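Local coordinates for protein Cag-Z (Helicobacter pylori, PDB 1S2X) that is of unknown function but is encoded by the cag pathogenicity island, which specifies a type IV secretion system, at residues Leu83-Tyr88 / Phe119-Thr123; Met28-Asn32 / Arg129-Leu133. The protein carries 1 engineered substitution. All coordinates share one frame; numbering follows the deposited sequence.

Contact 1: residues Leu83-Tyr88 / Phe119-Thr123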
ATOM      1  N   LEU A  83      -7.474  -5.553  -3.226  1.00 51.24           N
ATOM      2  CA  LEU A  83      -6.834  -5.309  -4.504  1.00 36.30           C
ATOM      3  C   LEU A  83      -5.957  -6.468  -4.940  1.00 31.51           C
ATOM      4  O   LEU A  83      -6.008  -6.932  -6.075  1.00 52.55           O
ATOM      5  CB  LEU A  83      -5.953  -4.043  -4.424  1.00 34.51           C
ATOM      6  CG  LEU A  83      -5.196  -3.757  -5.728  1.00 35.02           C
ATOM      7  CD1 LEU A  83      -5.724  -2.480  -6.358  1.00 42.81           C
ATOM      8  CD2 LEU A  83      -3.700  -3.680  -5.481  1.00 29.53           C
ATOM      9  N   VAL A  84      -5.112  -6.930  -4.020  1.00 30.28           N
ATOM     10  CA  VAL A  84      -4.203  -8.030  -4.321  1.00 34.41           C
ATOM     11  C   VAL A  84      -4.974  -9.295  -4.696  1.00 48.24           C
ATOM     12  O   VAL A  84      -4.586  -9.979  -5.647  1.00 39.43           O
ATOM     13  CB  VAL A  84      -3.265  -8.325  -3.143  1.00 38.07           C
ATOM     14  CG1 VAL A  84      -2.513  -9.641  -3.332  1.00 37.73           C
ATOM     15  CG2 VAL A  84      -2.295  -7.161  -2.979  1.00 31.36           C
ATOM     16  N   LEU A  85      -6.034  -9.563  -3.941  1.00 46.30           N
ATOM     17  CA  LEU A  85      -6.858 -10.741  -4.171  1.00 44.49           C
ATOM     18  C   LEU A  85      -7.507 -10.666  -5.551  1.00 48.18           C
ATOM     19  O   LEU A  85      -7.426 -11.613  -6.337  1.00 41.82           O
ATOM     20  CB  LEU A  85      -7.900 -10.878  -3.065  1.00 40.19           C
ATOM     21  CG  LEU A  85      -8.770 -12.138  -3.103  1.00 45.05           C
ATOM     22  CD1 LEU A  85      -7.926 -13.393  -2.945  1.00 42.19           C
ATOM     23  CD2 LEU A  85      -9.845 -12.069  -2.032  1.00 53.02           C
ATOM     24  N   ALA A  86      -8.136  -9.524  -5.804  1.00 43.57           N
ATOM     25  CA  ALA A  86      -8.873  -9.266  -7.027  1.00 36.22           C
ATOM     26  C   ALA A  86      -7.964  -9.368  -8.259  1.00 42.06           C
ATOM     27  O   ALA A  86      -8.459  -9.833  -9.289  1.00 47.96           O
ATOM     28  CB  ALA A  86      -9.548  -7.904  -7.031  1.00 30.83           C
ATOM     29  N   SER A  87      -6.725  -8.948  -8.118  1.00 37.58           N
ATOM     30  CA  SER A  87      -5.679  -8.984  -9.126  1.00 39.45           C
ATOM     31  C   SER A  87      -5.255 -10.433  -9.383  1.00 45.10           C
ATOM     32  O   SER A  87      -5.043 -10.846 -10.521  1.00 40.27           O
ATOM     33  CB  SER A  87      -4.472  -8.146  -8.694  1.00 40.57           C
ATOM     34  OG  SER A  87      -4.714  -6.753  -8.791  1.00 40.49           O
ATOM     35  N   TYR A  88      -5.141 -11.192  -8.297  1.00 38.13           N
ATOM     36  CA  TYR A  88      -4.780 -12.598  -8.324  1.00 43.25           C
ATOM     37  C   TYR A  88      -5.830 -13.439  -9.054  1.00 46.91           C
ATOM     38  O   TYR A  88      -5.497 -14.299  -9.854  1.00 42.20           O
ATOM     39  CB  TYR A  88      -4.643 -13.155  -6.913  1.00 49.96           C
ATOM     40  CG  TYR A  88      -4.399 -14.646  -6.843  1.00 47.63           C
ATOM     41  CD1 TYR A  88      -5.348 -15.500  -6.301  1.00 40.81           C
ATOM     42  CD2 TYR A  88      -3.212 -15.193  -7.311  1.00 51.91           C
ATOM     43  CE1 TYR A  88      -5.132 -16.864  -6.232  1.00 43.10           C
ATOM     44  CE2 TYR A  88      -2.990 -16.554  -7.243  1.00 50.18           C
ATOM     45  CZ  TYR A  88      -3.945 -17.383  -6.702  1.00 42.18           C
ATOM     46  OH  TYR A  88      -3.717 -18.738  -6.642  1.00 35.30           O
ATOM     47  N   PHE A 119       1.175  -8.522 -12.541  1.00 48.15           N
ATOM     48  CA  PHE A 119       0.579  -8.731 -11.221  1.00 45.14           C
ATOM     49  C   PHE A 119       1.580  -8.249 -10.170  1.00 40.67           C
ATOM     50  O   PHE A 119       1.244  -7.495  -9.257  1.00 45.41           O
ATOM     51  CB  PHE A 119       0.178 -10.182 -10.967  1.00 33.84           C
ATOM     52  CG  PHE A 119      -0.192 -10.514  -9.531  1.00 32.31           C
ATOM     53  CD1 PHE A 119       0.737 -11.045  -8.649  1.00 36.44           C
ATOM     54  CD2 PHE A 119      -1.469 -10.290  -9.059  1.00 33.97           C
ATOM     55  CE1 PHE A 119       0.413 -11.331  -7.334  1.00 32.45           C
ATOM     56  CE2 PHE A 119      -1.807 -10.556  -7.739  1.00 33.67           C
ATOM     57  CZ  PHE A 119      -0.864 -11.066  -6.872  1.00 29.19           C
ATOM     58  N   ASN A 120       2.827  -8.698 -10.317  1.00 33.27           N
ATOM     59  CA  ASN A 120       3.827  -8.331  -9.326  1.00 40.98           C
ATOM     60  C   ASN A 120       3.973  -6.808  -9.240  1.00 48.80           C
ATOM     61  O   ASN A 120       4.094  -6.271  -8.141  1.00 41.31           O
ATOM     62  CB  ASN A 120       5.189  -8.946  -9.631  1.00 43.09           C
ATOM     63  CG  ASN A 120       6.118  -8.859  -8.428  1.00 53.63           C
ATOM     64  OD1 ASN A 120       5.684  -9.097  -7.300  1.00 50.56           O
ATOM     65  ND2 ASN A 120       7.386  -8.526  -8.633  1.00 40.61           N
ATOM     66  N   ASN A 121       3.967  -6.148 -10.388  1.00 43.37           N
ATOM     67  CA  ASN A 121       4.250  -4.726 -10.503  1.00 45.77           C
ATOM     68  C   ASN A 121       3.076  -3.837 -10.151  1.00 45.16           C
ATOM     69  O   ASN A 121       3.221  -2.779  -9.513  1.00 38.88           O
ATOM     70  CB  ASN A 121       4.730  -4.433 -11.940  1.00 49.49           C
ATOM     71  CG  ASN A 121       6.155  -4.961 -12.075  1.00 52.56           C
ATOM     72  OD1 ASN A 121       6.622  -5.253 -13.167  1.00 67.43           O
ATOM     73  ND2 ASN A 121       6.822  -5.078 -10.934  1.00 45.31           N
ATOM     74  N   PHE A 122       1.886  -4.267 -10.573  1.00 36.39           N
ATOM     75  CA  PHE A 122       0.708  -3.464 -10.250  1.00 34.95           C
ATOM     76  C   PHE A 122       0.430  -3.501  -8.753  1.00 45.60           C
ATOM     77  O   PHE A 122       0.086  -2.490  -8.137  1.00 40.03           O
ATOM     78  CB  PHE A 122      -0.464  -3.990 -11.061  1.00 36.53           C
ATOM     79  CG  PHE A 122      -1.832  -3.465 -10.665  1.00 40.53           C
ATOM     80  CD1 PHE A 122      -2.678  -4.226  -9.883  1.00 37.68           C
ATOM     81  CD2 PHE A 122      -2.270  -2.219 -11.075  1.00 43.93           C
ATOM     82  CE1 PHE A 122      -3.924  -3.752  -9.521  1.00 33.71           C
ATOM     83  CE2 PHE A 122      -3.520  -1.747 -10.730  1.00 41.25           C
ATOM     84  CZ  PHE A 122      -4.363  -2.521  -9.955  1.00 31.83           C
ATOM     85  N   THR A 123       0.575  -4.676  -8.130  1.00 41.51           N
ATOM     86  CA  THR A 123       0.245  -4.775  -6.715  1.00 38.20           C
ATOM     87  C   THR A 123       1.319  -4.100  -5.866  1.00 33.18           C
ATOM     88  O   THR A 123       0.970  -3.345  -4.957  1.00 30.42           O
ATOM     89  CB  THR A 123       0.081  -6.219  -6.204  1.00 34.08           C
ATOM     90  OG1 THR A 123       1.258  -6.969  -6.501  1.00 34.36           O
ATOM     91  CG2 THR A 123      -1.081  -6.904  -6.906  1.00 31.00           C
TER
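The ring of F119 turns its edge to V84 and S87: V84 O lies in the ring plane, 3.5 Å from F119 CE2, and S87 CB sits near that plane at 3.7 Å from F119 CD2. On one face lies a neighbour from its own helix, the methyl T123 CG2, 3.8 Å above the ring plane and offset toward the rim. The slightly positive C-H edge of a phenyl suits a carbonyl oxygen, and V84 O here already accepts the helix bond from Y88 N. F119 reaches it because CG is anti to the backbone N (chi1 169°), which sends the ring across the groove.

F122 also offers an edge, to a hydroxyl: S87 OG is 3.2 Å from F122 CE1, while L83 CD1 comes in obliquely at 3.8 Å from F122 CZ. Serine is small enough for this interface, and its OG does not go unsatisfied, since it donates to L83 O (3.0 Å) from above the carbonyl plane, on the face opposite S87 N. T123 OG1 likewise folds back onto F119 O, leaving its methyl to the interface. V84 CG2 packs on T123 CB at 4.1 Å, the two side chains crossing at about a right angle.

I175 and L182 of helix 161-183 pack on T123 and F119, and L21 of helix 14-23 packs on F122. With local axes 10.4 Å apart at closest approach and directions 157° apart, helices 74-101 and 105-135 form an antiparallel helical hairpin within an all-helical bundle.

Contact 2: residues Met28-Asn32 / Arg129-Leu133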
HETATM    1  N   MSE A  28     -10.279   4.130  -0.620  1.00 40.24           N
HETATM    2  CA  MSE A  28      -9.253   5.131  -0.828  1.00 39.67           C
HETATM    3  C   MSE A  28      -9.827   6.510  -1.102  1.00 47.78           C
HETATM    4  O   MSE A  28      -9.083   7.479  -1.254  1.00 39.98           O
HETATM    5  CB  MSE A  28      -8.358   4.723  -2.017  1.00 35.39           C
HETATM    6  CG  MSE A  28      -7.609   3.432  -1.694  1.00 43.78           C
HETATM    7 SE   MSE A  28      -6.729   3.603  -0.121  1.00 44.62          SE
HETATM    8  CE  MSE A  28      -5.415   4.718  -0.646  1.00 40.86           C
ATOM      9  N   ARG A  29     -11.155   6.585  -1.171  1.00 50.28           N
ATOM     10  CA  ARG A  29     -11.777   7.859  -1.517  1.00 50.72           C
ATOM     11  C   ARG A  29     -11.343   8.971  -0.567  1.00 42.73           C
ATOM     12  O   ARG A  29     -11.553   8.857   0.637  1.00 42.08           O
ATOM     13  CB  ARG A  29     -13.304   7.728  -1.510  1.00 65.83           C
ATOM     14  CG  ARG A  29     -13.848   7.111  -2.799  1.00 75.94           C
ATOM     15  CD  ARG A  29     -15.335   6.804  -2.675  1.00 85.75           C
ATOM     16  NE  ARG A  29     -16.032   7.096  -3.928  1.00 91.69           N
ATOM     17  CZ  ARG A  29     -17.182   7.760  -4.016  1.00 95.89           C
ATOM     18  NH1 ARG A  29     -17.751   7.990  -5.194  1.00108.35           N
ATOM     19  NH2 ARG A  29     -17.767   8.180  -2.907  1.00 86.20           N
ATOM     20  N   ASN A  30     -10.739  10.006  -1.132  1.00 35.66           N
ATOM     21  CA  ASN A  30     -10.365  11.218  -0.430  1.00 41.34           C
ATOM     22  C   ASN A  30      -9.207  11.026   0.545  1.00 39.23           C
ATOM     23  O   ASN A  30      -8.986  11.887   1.400  1.00 40.82           O
ATOM     24  CB  ASN A  30     -11.585  11.769   0.329  1.00 56.45           C
ATOM     25  CG  ASN A  30     -12.370  12.725  -0.553  1.00 62.03           C
ATOM     26  OD1 ASN A  30     -12.699  13.836  -0.135  1.00 60.23           O
ATOM     27  ND2 ASN A  30     -12.666  12.303  -1.779  1.00 60.15           N
ATOM     28  N   ALA A  31      -8.476   9.927   0.426  1.00 42.64           N
ATOM     29  CA  ALA A  31      -7.384   9.635   1.354  1.00 37.10           C
ATOM     30  C   ALA A  31      -6.376  10.773   1.451  1.00 35.51           C
ATOM     31  O   ALA A  31      -5.946  11.155   2.541  1.00 29.81           O
ATOM     32  CB  ALA A  31      -6.669   8.370   0.925  1.00 28.89           C
ATOM     33  N   ASN A  32      -5.951  11.343   0.324  1.00 29.10           N
ATOM     34  CA  ASN A  32      -4.989  12.445   0.451  1.00 31.99           C
ATOM     35  C   ASN A  32      -5.608  13.684   1.082  1.00 31.87           C
ATOM     36  O   ASN A  32      -4.930  14.355   1.862  1.00 36.83           O
ATOM     37  CB  ASN A  32      -4.375  12.786  -0.917  1.00 36.82           C
ATOM     38  CG  ASN A  32      -3.725  11.544  -1.518  1.00 47.19           C
ATOM     39  OD1 ASN A  32      -4.416  10.721  -2.123  1.00 63.03           O
ATOM     40  ND2 ASN A  32      -2.416  11.408  -1.330  1.00 38.75           N
ATOM     41  N   ARG A 129       2.500   2.953  -2.790  1.00 29.81           N
ATOM     42  CA  ARG A 129       1.781   4.221  -2.746  1.00 33.72           C
ATOM     43  C   ARG A 129       1.096   4.382  -1.395  1.00 35.81           C
ATOM     44  O   ARG A 129       1.121   5.421  -0.736  1.00 26.91           O
ATOM     45  CB  ARG A 129       0.808   4.228  -3.923  1.00 30.07           C
ATOM     46  CG  ARG A 129      -0.201   5.364  -3.882  1.00 41.78           C
ATOM     47  CD  ARG A 129      -1.015   5.385  -5.171  1.00 47.06           C
ATOM     48  NE  ARG A 129      -2.239   4.599  -5.013  1.00 42.61           N
ATOM     49  CZ  ARG A 129      -3.341   5.073  -4.444  1.00 37.15           C
ATOM     50  NH1 ARG A 129      -3.380   6.314  -3.984  1.00 46.04           N
ATOM     51  NH2 ARG A 129      -4.411   4.301  -4.339  1.00 40.73           N
ATOM     52  N   ILE A 130       0.441   3.299  -0.967  1.00 39.04           N
ATOM     53  CA  ILE A 130      -0.265   3.309   0.305  1.00 32.96           C
ATOM     54  C   ILE A 130       0.760   3.425   1.431  1.00 30.35           C
ATOM     55  O   ILE A 130       0.489   4.130   2.404  1.00 28.13           O
ATOM     56  CB  ILE A 130      -1.141   2.076   0.534  1.00 29.31           C
ATOM     57  CG1 ILE A 130      -2.599   2.255   0.078  1.00 34.50           C
ATOM     58  CG2 ILE A 130      -1.125   1.667   1.996  1.00 28.00           C
ATOM     59  CD1 ILE A 130      -2.738   2.829  -1.313  1.00 28.92           C
ATOM     60  N   SER A 131       1.895   2.738   1.265  1.00 23.01           N
ATOM     61  CA  SER A 131       2.936   2.843   2.279  1.00 30.40           C
ATOM     62  C   SER A 131       3.442   4.282   2.440  1.00 32.39           C
ATOM     63  O   SER A 131       3.586   4.771   3.564  1.00 28.15           O
ATOM     64  CB  SER A 131       4.115   1.936   1.945  1.00 28.75           C
ATOM     65  OG  SER A 131       5.070   2.050   2.988  1.00 29.64           O
ATOM     66  N   ASP A 132       3.701   4.962   1.335  1.00 26.42           N
ATOM     67  CA  ASP A 132       4.092   6.369   1.337  1.00 22.89           C
ATOM     68  C   ASP A 132       3.027   7.248   1.976  1.00 24.61           C
ATOM     69  O   ASP A 132       3.316   8.146   2.764  1.00 30.17           O
ATOM     70  CB  ASP A 132       4.357   6.832  -0.099  1.00 33.51           C
ATOM     71  CG  ASP A 132       5.671   6.352  -0.672  1.00 33.79           C
ATOM     72  OD1 ASP A 132       5.867   6.487  -1.896  1.00 39.42           O
ATOM     73  OD2 ASP A 132       6.528   5.843   0.074  1.00 45.53           O
ATOM     74  N   LEU A 133       1.748   7.022   1.679  1.00 19.73           N
ATOM     75  CA  LEU A 133       0.715   7.829   2.316  1.00 25.58           C
ATOM     76  C   LEU A 133       0.687   7.635   3.826  1.00 28.46           C
ATOM     77  O   LEU A 133       0.536   8.581   4.594  1.00 20.20           O
ATOM     78  CB  LEU A 133      -0.650   7.478   1.714  1.00 27.34           C
ATOM     79  CG  LEU A 133      -1.893   8.110   2.345  1.00 31.08           C
ATOM     80  CD1 LEU A 133      -2.003   9.588   2.008  1.00 26.14           C
ATOM     81  CD2 LEU A 133      -3.137   7.350   1.876  1.00 31.94           C
TER
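M28 and A31 are the first and last residues of a type II beta turn that leads into helix 31-43, where N32 follows, and all three lie against R129, I130 and L133 on one side of helix 105-135 in this all-helical fold. Within the turn A31 N bonds to M28 O (3.0 Å). N30 takes its third position, with a positive phi of 71°, a conformation that asparagine tolerates better than most residues.

Apolar contacts carry the junction. M28, present as selenomethionine, bends at chi2 and chi3 (-53° and -72°), so that its flexible chain brings the methyl CE toward helix 105-135. There CE lies 3.3 Å from I130 CD1, tighter than usual for two carbons, so the closeness of this approach is doubtful. L133, a branched residue able to touch two neighbours at once, sets CD2 against A31 CB at 3.8 Å; the small alanine lets the start of helix 31-43 come close. Y76 and Y79 of helix 74-101 also touch M28, and F164 of helix 161-183 packs on I130.

Polar groups take part through their shape more than their charge. R129 turns one face of its guanidinium to I130 CD1, which lies 3.7 Å above the plane, offset toward the rim, while M28 CE approaches R129 NH2 obliquely at 3.8 Å. The charge is met within the same helix by E126, in a salt bridge from R129 NE to E126 OE1. Toward solvent the junction ends at an amide beside a methyl, N32 ND2 standing 3.8 Å from L133 CD1.

From the N terminus, the chain first runs through helix 14-23 to the turn at 28-32, where the outer loop of contact 2 begins. Helices 31-43 and 52-68 follow before the chain enters helix 74-101, on which contact 1 opens; the short connection to helix 105-135 brings 119-123 back against 83-88 and closes that inner loop. Further along the same helix, 129-133 closes contact 2, so the smaller loop lies wholly within the larger. The contact centres are about 17 Å apart and the two sets do not touch. Helix 105-135 thus joins its hairpin partner at one level and the start of helix 31-43 at another.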